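SYE1 (PDB 4AWT) binds flavin mononucleotide and probably acts as an NAD(P)H-dependent oxidoreductase on the CH-CH group of its substrates, as expected of a yellow enzyme. Local coordinates at residues A[189-193]-A[250-254]; A[264-269]-A[292-298]. The protein carries 1 engineered substitution. One frame throughout, in Å; residues are numbered along the deposited sequence.

How the contacts relate
Along the chain the two contacts come in series: contact 1 closes before contact 2 opens, so they neither nest nor cross. Contact 1 brings the end of helix 187-192, which follows barrel strand 177-181, against helix 248-261, which follows strand 230-234, and so closes a loop of 56 residues. The chain then leaves helix 248-261 and opens contact 2 at Ile-264, just before strand 266-270. Its 22-residue loop holds helix 282-291 and returns as strand 295-299, the neighbouring barrel strand. Helix 248-261 is thus the shared piece: contact 1 uses its first turns, and its later residues touch side chains of contact 2. The nearest atoms of the two contacts are about 6 Å apart.

Contact 1 of 2, residues A[189-193]-A[250-254]; sequences NQFID and LTYTA
The ring of Tyr-252 receives Asp-193 at its hydroxyl edge, with OD1 lying in the ring plane, while CG2 of Ile-192 comes in obliquely at 3.7 Å from Tyr-252 CZ. Carboxylate and ring planes stand 73° apart, and the amide of Asn-189 is also turned steeply to the ring. In this TIM barrel the short helix 187-192, in the connection after strand 177-181, meets the outer helix 248-261, which leads to strand 266-270.

One hydrogen bond joins them: Tyr-252 OH gives its proton to Asp-193 OD1 at 2.6 Å, reaching the syn side of the carboxylate and 25° out of its plane. Asp-193 is the first residue past the end of its helix, and its side chain swings beside its own backbone N (chi1 -74°), which carries OD1 to the phenol. Asn-189 ND2 sits 3.3 Å from Tyr-252 OH and 2.9 Å from Asp-193 OD2; its OD1 is taken by the backbone N of Gly-185.

Beyond the phenol the contact is apolar. Leu-234, at the end of strand 230-234, touches both Ile-192 and Tyr-252. Thr-251 directs its hydroxyl to Asp-245, the carbonyl of Asp-247 and Arg-210, a residue that lines the ethyl hydrogen carbonate pocket. That leaves the methyl of Thr-251 for the neighbouring helix, with CG2 3.5 Å from Ile-192 CG2.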
loop_
_atom_site.group_PDB
_atom_site.type_symbol
_atom_site.label_atom_id
_atom_site.label_comp_id
_atom_site.label_asym_id
_atom_site.label_seq_id
_atom_site.Cartn_x
_atom_site.Cartn_y
_atom_site.Cartn_z
ATOM N N ASN A 189 3.244 -0.714 -11.060
ATOM C CA ASN A 189 3.673 -2.079 -11.284
ATOM C C ASN A 189 3.406 -2.542 -12.704
ATOM O O ASN A 189 4.161 -3.390 -13.222
ATOM C CB ASN A 189 3.014 -2.928 -10.200
ATOM C CG ASN A 189 3.551 -4.307 -9.931
ATOM O OD1 ASN A 189 3.135 -4.900 -8.921
ATOM N ND2 ASN A 189 4.473 -4.803 -10.727
ATOM N N GLN A 190 2.368 -2.015 -13.355
ATOM C CA GLN A 190 2.068 -2.310 -14.746
ATOM C C GLN A 190 3.126 -1.732 -15.712
ATOM O O GLN A 190 3.195 -2.209 -16.835
ATOM C CB GLN A 190 0.684 -1.768 -15.114
ATOM C CG GLN A 190 -0.448 -2.508 -14.407
ATOM C CD GLN A 190 -1.694 -1.708 -14.201
ATOM O OE1 GLN A 190 -2.104 -0.889 -15.061
ATOM N NE2 GLN A 190 -2.349 -1.881 -13.081
ATOM N N PHE A 191 3.894 -0.756 -15.273
ATOM C CA PHE A 191 5.066 -0.296 -16.005
ATOM C C PHE A 191 6.319 -1.107 -15.675
ATOM O O PHE A 191 7.116 -1.402 -16.554
ATOM C CB PHE A 191 5.371 1.185 -15.755
ATOM C CG PHE A 191 4.452 2.152 -16.462
ATOM C CD1 PHE A 191 3.169 2.415 -15.988
ATOM C CD2 PHE A 191 4.855 2.778 -17.632
ATOM C CE1 PHE A 191 2.349 3.312 -16.628
ATOM C CE2 PHE A 191 4.033 3.660 -18.283
ATOM C CZ PHE A 191 2.789 3.931 -17.777
ATOM N N ILE A 192 6.518 -1.433 -14.397
ATOM C CA ILE A 192 7.758 -2.098 -13.974
ATOM C C ILE A 192 7.907 -3.463 -14.599
ATOM O O ILE A 192 8.994 -3.844 -15.045
ATOM C CB ILE A 192 7.815 -2.211 -12.438
ATOM C CG1 ILE A 192 7.878 -0.856 -11.768
ATOM C CG2 ILE A 192 9.000 -3.092 -12.015
ATOM C CD1 ILE A 192 7.706 -0.879 -10.253
ATOM N N ASP A 193 6.852 -4.268 -14.547
ATOM C CA ASP A 193 6.941 -5.688 -14.873
ATOM C C ASP A 193 6.850 -5.900 -16.381
ATOM O O ASP A 193 5.923 -5.468 -17.053
ATOM C CB ASP A 193 5.883 -6.467 -14.146
ATOM C CG ASP A 193 6.114 -6.677 -12.647
ATOM O OD1 ASP A 193 7.171 -6.228 -12.171
ATOM O OD2 ASP A 193 5.223 -7.289 -12.026
ATOM N N LEU A 250 16.706 -9.088 -11.175
ATOM C CA LEU A 250 17.389 -7.944 -11.758
ATOM C C LEU A 250 16.506 -6.699 -11.616
ATOM O O LEU A 250 16.954 -5.654 -11.189
ATOM C CB LEU A 250 17.740 -8.233 -13.215
ATOM C CG LEU A 250 18.386 -7.082 -13.946
ATOM C CD1 LEU A 250 19.689 -6.598 -13.351
ATOM C CD2 LEU A 250 18.583 -7.492 -15.397
ATOM N N THR A 251 15.248 -6.832 -12.044
ATOM C CA THR A 251 14.369 -5.654 -12.088
ATOM C C THR A 251 14.254 -5.016 -10.705
ATOM O O THR A 251 14.336 -3.812 -10.560
ATOM C CB THR A 251 12.998 -6.039 -12.584
ATOM O OG1 THR A 251 13.125 -6.501 -13.925
ATOM C CG2 THR A 251 11.992 -4.894 -12.516
ATOM N N TYR A 252 14.021 -5.857 -9.693
ATOM C CA TYR A 252 13.706 -5.350 -8.358
ATOM C C TYR A 252 14.933 -5.004 -7.561
ATOM O O TYR A 252 14.868 -4.089 -6.726
ATOM C CB TYR A 252 12.711 -6.267 -7.632
ATOM C CG TYR A 252 11.341 -6.080 -8.213
ATOM C CD1 TYR A 252 10.873 -6.771 -9.310
ATOM C CD2 TYR A 252 10.493 -5.102 -7.676
ATOM C CE1 TYR A 252 9.629 -6.527 -9.841
ATOM C CE2 TYR A 252 9.259 -4.857 -8.196
ATOM C CZ TYR A 252 8.812 -5.573 -9.293
ATOM O OH TYR A 252 7.549 -5.283 -9.763
ATOM N N THR A 253 16.086 -5.642 -7.801
ATOM C CA THR A 253 17.340 -5.146 -7.233
ATOM C C THR A 253 17.623 -3.761 -7.797
ATOM O O THR A 253 18.036 -2.848 -7.104
ATOM C CB THR A 253 18.482 -6.146 -7.451
ATOM O OG1 THR A 253 18.133 -7.421 -6.788
ATOM C CG2 THR A 253 19.760 -5.699 -6.869
ATOM N N ALA A 254 17.431 -3.612 -9.125
ATOM C CA ALA A 254 17.619 -2.304 -9.767
ATOM C C ALA A 254 16.646 -1.287 -9.209
ATOM O O ALA A 254 17.052 -0.141 -8.929
ATOM C CB ALA A 254 17.475 -2.421 -11.272
#

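Contact 2 of 2, residues A[264-269]-A[292-298]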
loop_
_atom_site.group_PDB
_atom_site.type_symbol
_atom_site.label_atom_id
_atom_site.label_comp_id
_atom_site.label_asym_id
_atom_site.label_seq_id
_atom_site.Cartn_x
_atom_site.Cartn_y
_atom_site.Cartn_z
ATOM N N ILE A 264 14.624 7.500 -0.291
ATOM C CA ILE A 264 13.314 7.307 0.299
ATOM C C ILE A 264 13.503 6.713 1.720
ATOM O O ILE A 264 14.449 5.978 1.983
ATOM C CB ILE A 264 12.386 6.443 -0.538
ATOM C CG1 ILE A 264 12.826 5.005 -0.683
ATOM C CG2 ILE A 264 12.139 7.108 -1.920
ATOM C CD1 ILE A 264 11.801 4.082 -1.283
ATOM N N VAL A 265 12.583 7.038 2.608
ATOM C CA VAL A 265 12.753 6.707 4.014
ATOM C C VAL A 265 12.545 5.230 4.303
ATOM O O VAL A 265 13.172 4.687 5.232
ATOM C CB VAL A 265 11.866 7.609 4.897
ATOM C CG1 VAL A 265 10.405 7.193 4.915
ATOM C CG2 VAL A 265 12.405 7.696 6.290
ATOM N N TYR A 266 11.690 4.561 3.556
ATOM C CA TYR A 266 11.535 3.106 3.690
ATOM C C TYR A 266 11.179 2.511 2.363
ATOM O O TYR A 266 10.554 3.154 1.489
ATOM C CB TYR A 266 10.538 2.738 4.771
ATOM C CG TYR A 266 9.058 2.926 4.549
ATOM C CD1 TYR A 266 8.337 2.134 3.661
ATOM C CD2 TYR A 266 8.341 3.830 5.294
ATOM C CE1 TYR A 266 6.987 2.261 3.495
ATOM C CE2 TYR A 266 6.971 3.927 5.217
ATOM C CZ TYR A 266 6.274 3.147 4.324
ATOM O OH TYR A 266 4.921 3.223 4.279
ATOM N N LEU A 267 11.475 1.228 2.253
ATOM C CA LEU A 267 11.059 0.354 1.153
ATOM C C LEU A 267 10.279 -0.778 1.802
ATOM O O LEU A 267 10.770 -1.419 2.730
ATOM C CB LEU A 267 12.268 -0.182 0.387
ATOM C CG LEU A 267 11.971 -1.165 -0.713
ATOM C CD1 LEU A 267 11.052 -0.612 -1.756
ATOM C CD2 LEU A 267 13.279 -1.640 -1.354
ATOM N N HIS A 268 9.074 -1.013 1.300
ATOM C CA HIS A 268 8.140 -1.992 1.839
ATOM C C HIS A 268 7.901 -3.065 0.781
ATOM O O HIS A 268 7.457 -2.755 -0.317
ATOM C CB HIS A 268 6.873 -1.246 2.226
ATOM C CG HIS A 268 5.799 -2.038 2.903
ATOM N ND1 HIS A 268 4.654 -1.421 3.348
ATOM C CD2 HIS A 268 5.667 -3.337 3.271
ATOM C CE1 HIS A 268 3.925 -2.343 3.958
ATOM N NE2 HIS A 268 4.474 -3.532 3.937
ATOM N N ILE A 269 8.248 -4.296 1.121
ATOM C CA ILE A 269 8.102 -5.431 0.230
ATOM C C ILE A 269 6.841 -6.205 0.617
ATOM O O ILE A 269 6.738 -6.706 1.760
ATOM C CB ILE A 269 9.330 -6.337 0.262
ATOM C CG1 ILE A 269 10.605 -5.572 -0.064
ATOM C CG2 ILE A 269 9.122 -7.545 -0.633
ATOM C CD1 ILE A 269 10.650 -4.928 -1.425
ATOM N N TYR A 292 19.258 -1.310 -1.084
ATOM C CA TYR A 292 18.473 -0.237 -0.448
ATOM C C TYR A 292 18.862 -0.197 1.024
ATOM O O TYR A 292 18.726 -1.197 1.738
ATOM C CB TYR A 292 16.964 -0.492 -0.632
ATOM C CG TYR A 292 16.216 0.534 0.182
ATOM C CD1 TYR A 292 16.120 1.863 -0.257
ATOM C CD2 TYR A 292 15.683 0.206 1.420
ATOM C CE1 TYR A 292 15.503 2.811 0.518
ATOM C CE2 TYR A 292 15.068 1.179 2.181
ATOM C CZ TYR A 292 14.966 2.466 1.733
ATOM O OH TYR A 292 14.372 3.365 2.568
ATOM N N GLN A 293 19.353 0.969 1.445
ATOM C CA GLN A 293 19.949 1.027 2.777
ATOM C C GLN A 293 19.210 1.895 3.777
ATOM O O GLN A 293 19.722 2.226 4.831
ATOM C CB GLN A 293 21.394 1.454 2.623
ATOM C CG GLN A 293 22.078 0.564 1.563
ATOM C CD GLN A 293 23.571 0.465 1.679
ATOM O OE1 GLN A 293 24.170 -0.463 1.100
ATOM N NE2 GLN A 293 24.185 1.406 2.414
ATOM N N GLY A 294 17.928 2.125 3.518
ATOM C CA GLY A 294 17.019 2.727 4.472
ATOM C C GLY A 294 16.272 1.686 5.281
ATOM O O GLY A 294 16.744 0.561 5.478
ATOM N N VAL A 295 15.110 2.042 5.771
ATOM C CA VAL A 295 14.302 1.100 6.576
ATOM C C VAL A 295 13.596 0.149 5.635
ATOM O O VAL A 295 12.892 0.553 4.718
ATOM C CB VAL A 295 13.307 1.881 7.457
ATOM C CG1 VAL A 295 12.311 0.940 8.101
ATOM C CG2 VAL A 295 14.072 2.681 8.506
ATOM N N LEU A 296 13.788 -1.165 5.882
ATOM C CA LEU A 296 13.209 -2.190 5.036
ATOM C C LEU A 296 12.096 -2.885 5.800
ATOM O O LEU A 296 12.294 -3.407 6.905
ATOM C CB LEU A 296 14.410 -3.041 4.610
ATOM C CG LEU A 296 14.175 -4.116 3.576
ATOM C CD1 LEU A 296 13.504 -3.571 2.322
ATOM C CD2 LEU A 296 15.498 -4.781 3.193
ATOM N N ILE A 297 10.906 -2.883 5.210
ATOM C CA ILE A 297 9.706 -3.445 5.782
ATOM C C ILE A 297 9.263 -4.615 4.918
ATOM O O ILE A 297 9.229 -4.475 3.696
ATOM C CB ILE A 297 8.566 -2.408 5.856
ATOM C CG1 ILE A 297 9.030 -1.094 6.454
ATOM C CG2 ILE A 297 7.367 -2.999 6.554
ATOM C CD1 ILE A 297 7.980 -0.022 6.568
ATOM N N TYR A 298 8.916 -5.754 5.522
ATOM C CA TYR A 298 8.295 -6.865 4.808
ATOM C C TYR A 298 6.941 -7.155 5.432
ATOM O O TYR A 298 6.795 -7.084 6.647
ATOM C CB TYR A 298 9.137 -8.142 4.863
ATOM C CG TYR A 298 10.329 -8.148 3.952
ATOM C CD1 TYR A 298 11.483 -7.452 4.238
ATOM C CD2 TYR A 298 10.297 -8.874 2.784
ATOM C CE1 TYR A 298 12.572 -7.496 3.410
ATOM C CE2 TYR A 298 11.392 -8.898 1.917
ATOM C CZ TYR A 298 12.538 -8.200 2.242
ATOM O OH TYR A 298 13.583 -8.296 1.392
#
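Strands 266-270 and 295-299 are the sixth and seventh of the eight-stranded barrel, joined by helix 282-291 in a beta-alpha-beta crossover. They run parallel, their short segments 17° apart, with Tyr-266 beside Val-295 and Ile-269 beside Tyr-298. Backbone bonds start weakly, from Val-295 N to Val-265 O, and tighten further along: Leu-267 N to Val-295 O, Ile-297 N to Leu-267 O, and Ile-269 N to Ile-297 O at 2.8 Å.

Ile-297 serves two rings on one face of the sheet. Its CD1 lies over the Tyr-266 ring, 3.8 Å from the centroid, and its CG2 over the His-268 imidazole, 4.0 Å from that centroid; both are CH-pi contacts. Its two branches part: with CG1 beside the backbone N (chi1 -48°) CD1 reaches the tyrosine, while CG2 meets the histidine. The polar ends converge elsewhere, since Tyr-266 OH and His-268 ND1 both bond to Glu-179 OE1. His-268 also lies close to Arg-233 and Pro-24, two residues of the flavin mononucleotide site.

The other face, with Leu-267 and Ile-269, looks toward the helices. CB of Leu-267 sits over the Tyr-292 ring, 3.8 Å from its centroid, and Gly-294 N lies against the opposite ring face. Tyr-292 OH donates to Ile-264 O at 2.7 Å from above the carbonyl plane, tying the strand entrances together. Further on, Ile-269 CB lies over the Tyr-298 ring, with Lys-285 and Leu-288 of helix 282-291 against the tyrosine. One face turned into the barrel interior, the other packed against the outer helices, is the arrangement of a TIM barrel wall, here with the flavin site near His-268 toward the C-terminal end of the strand.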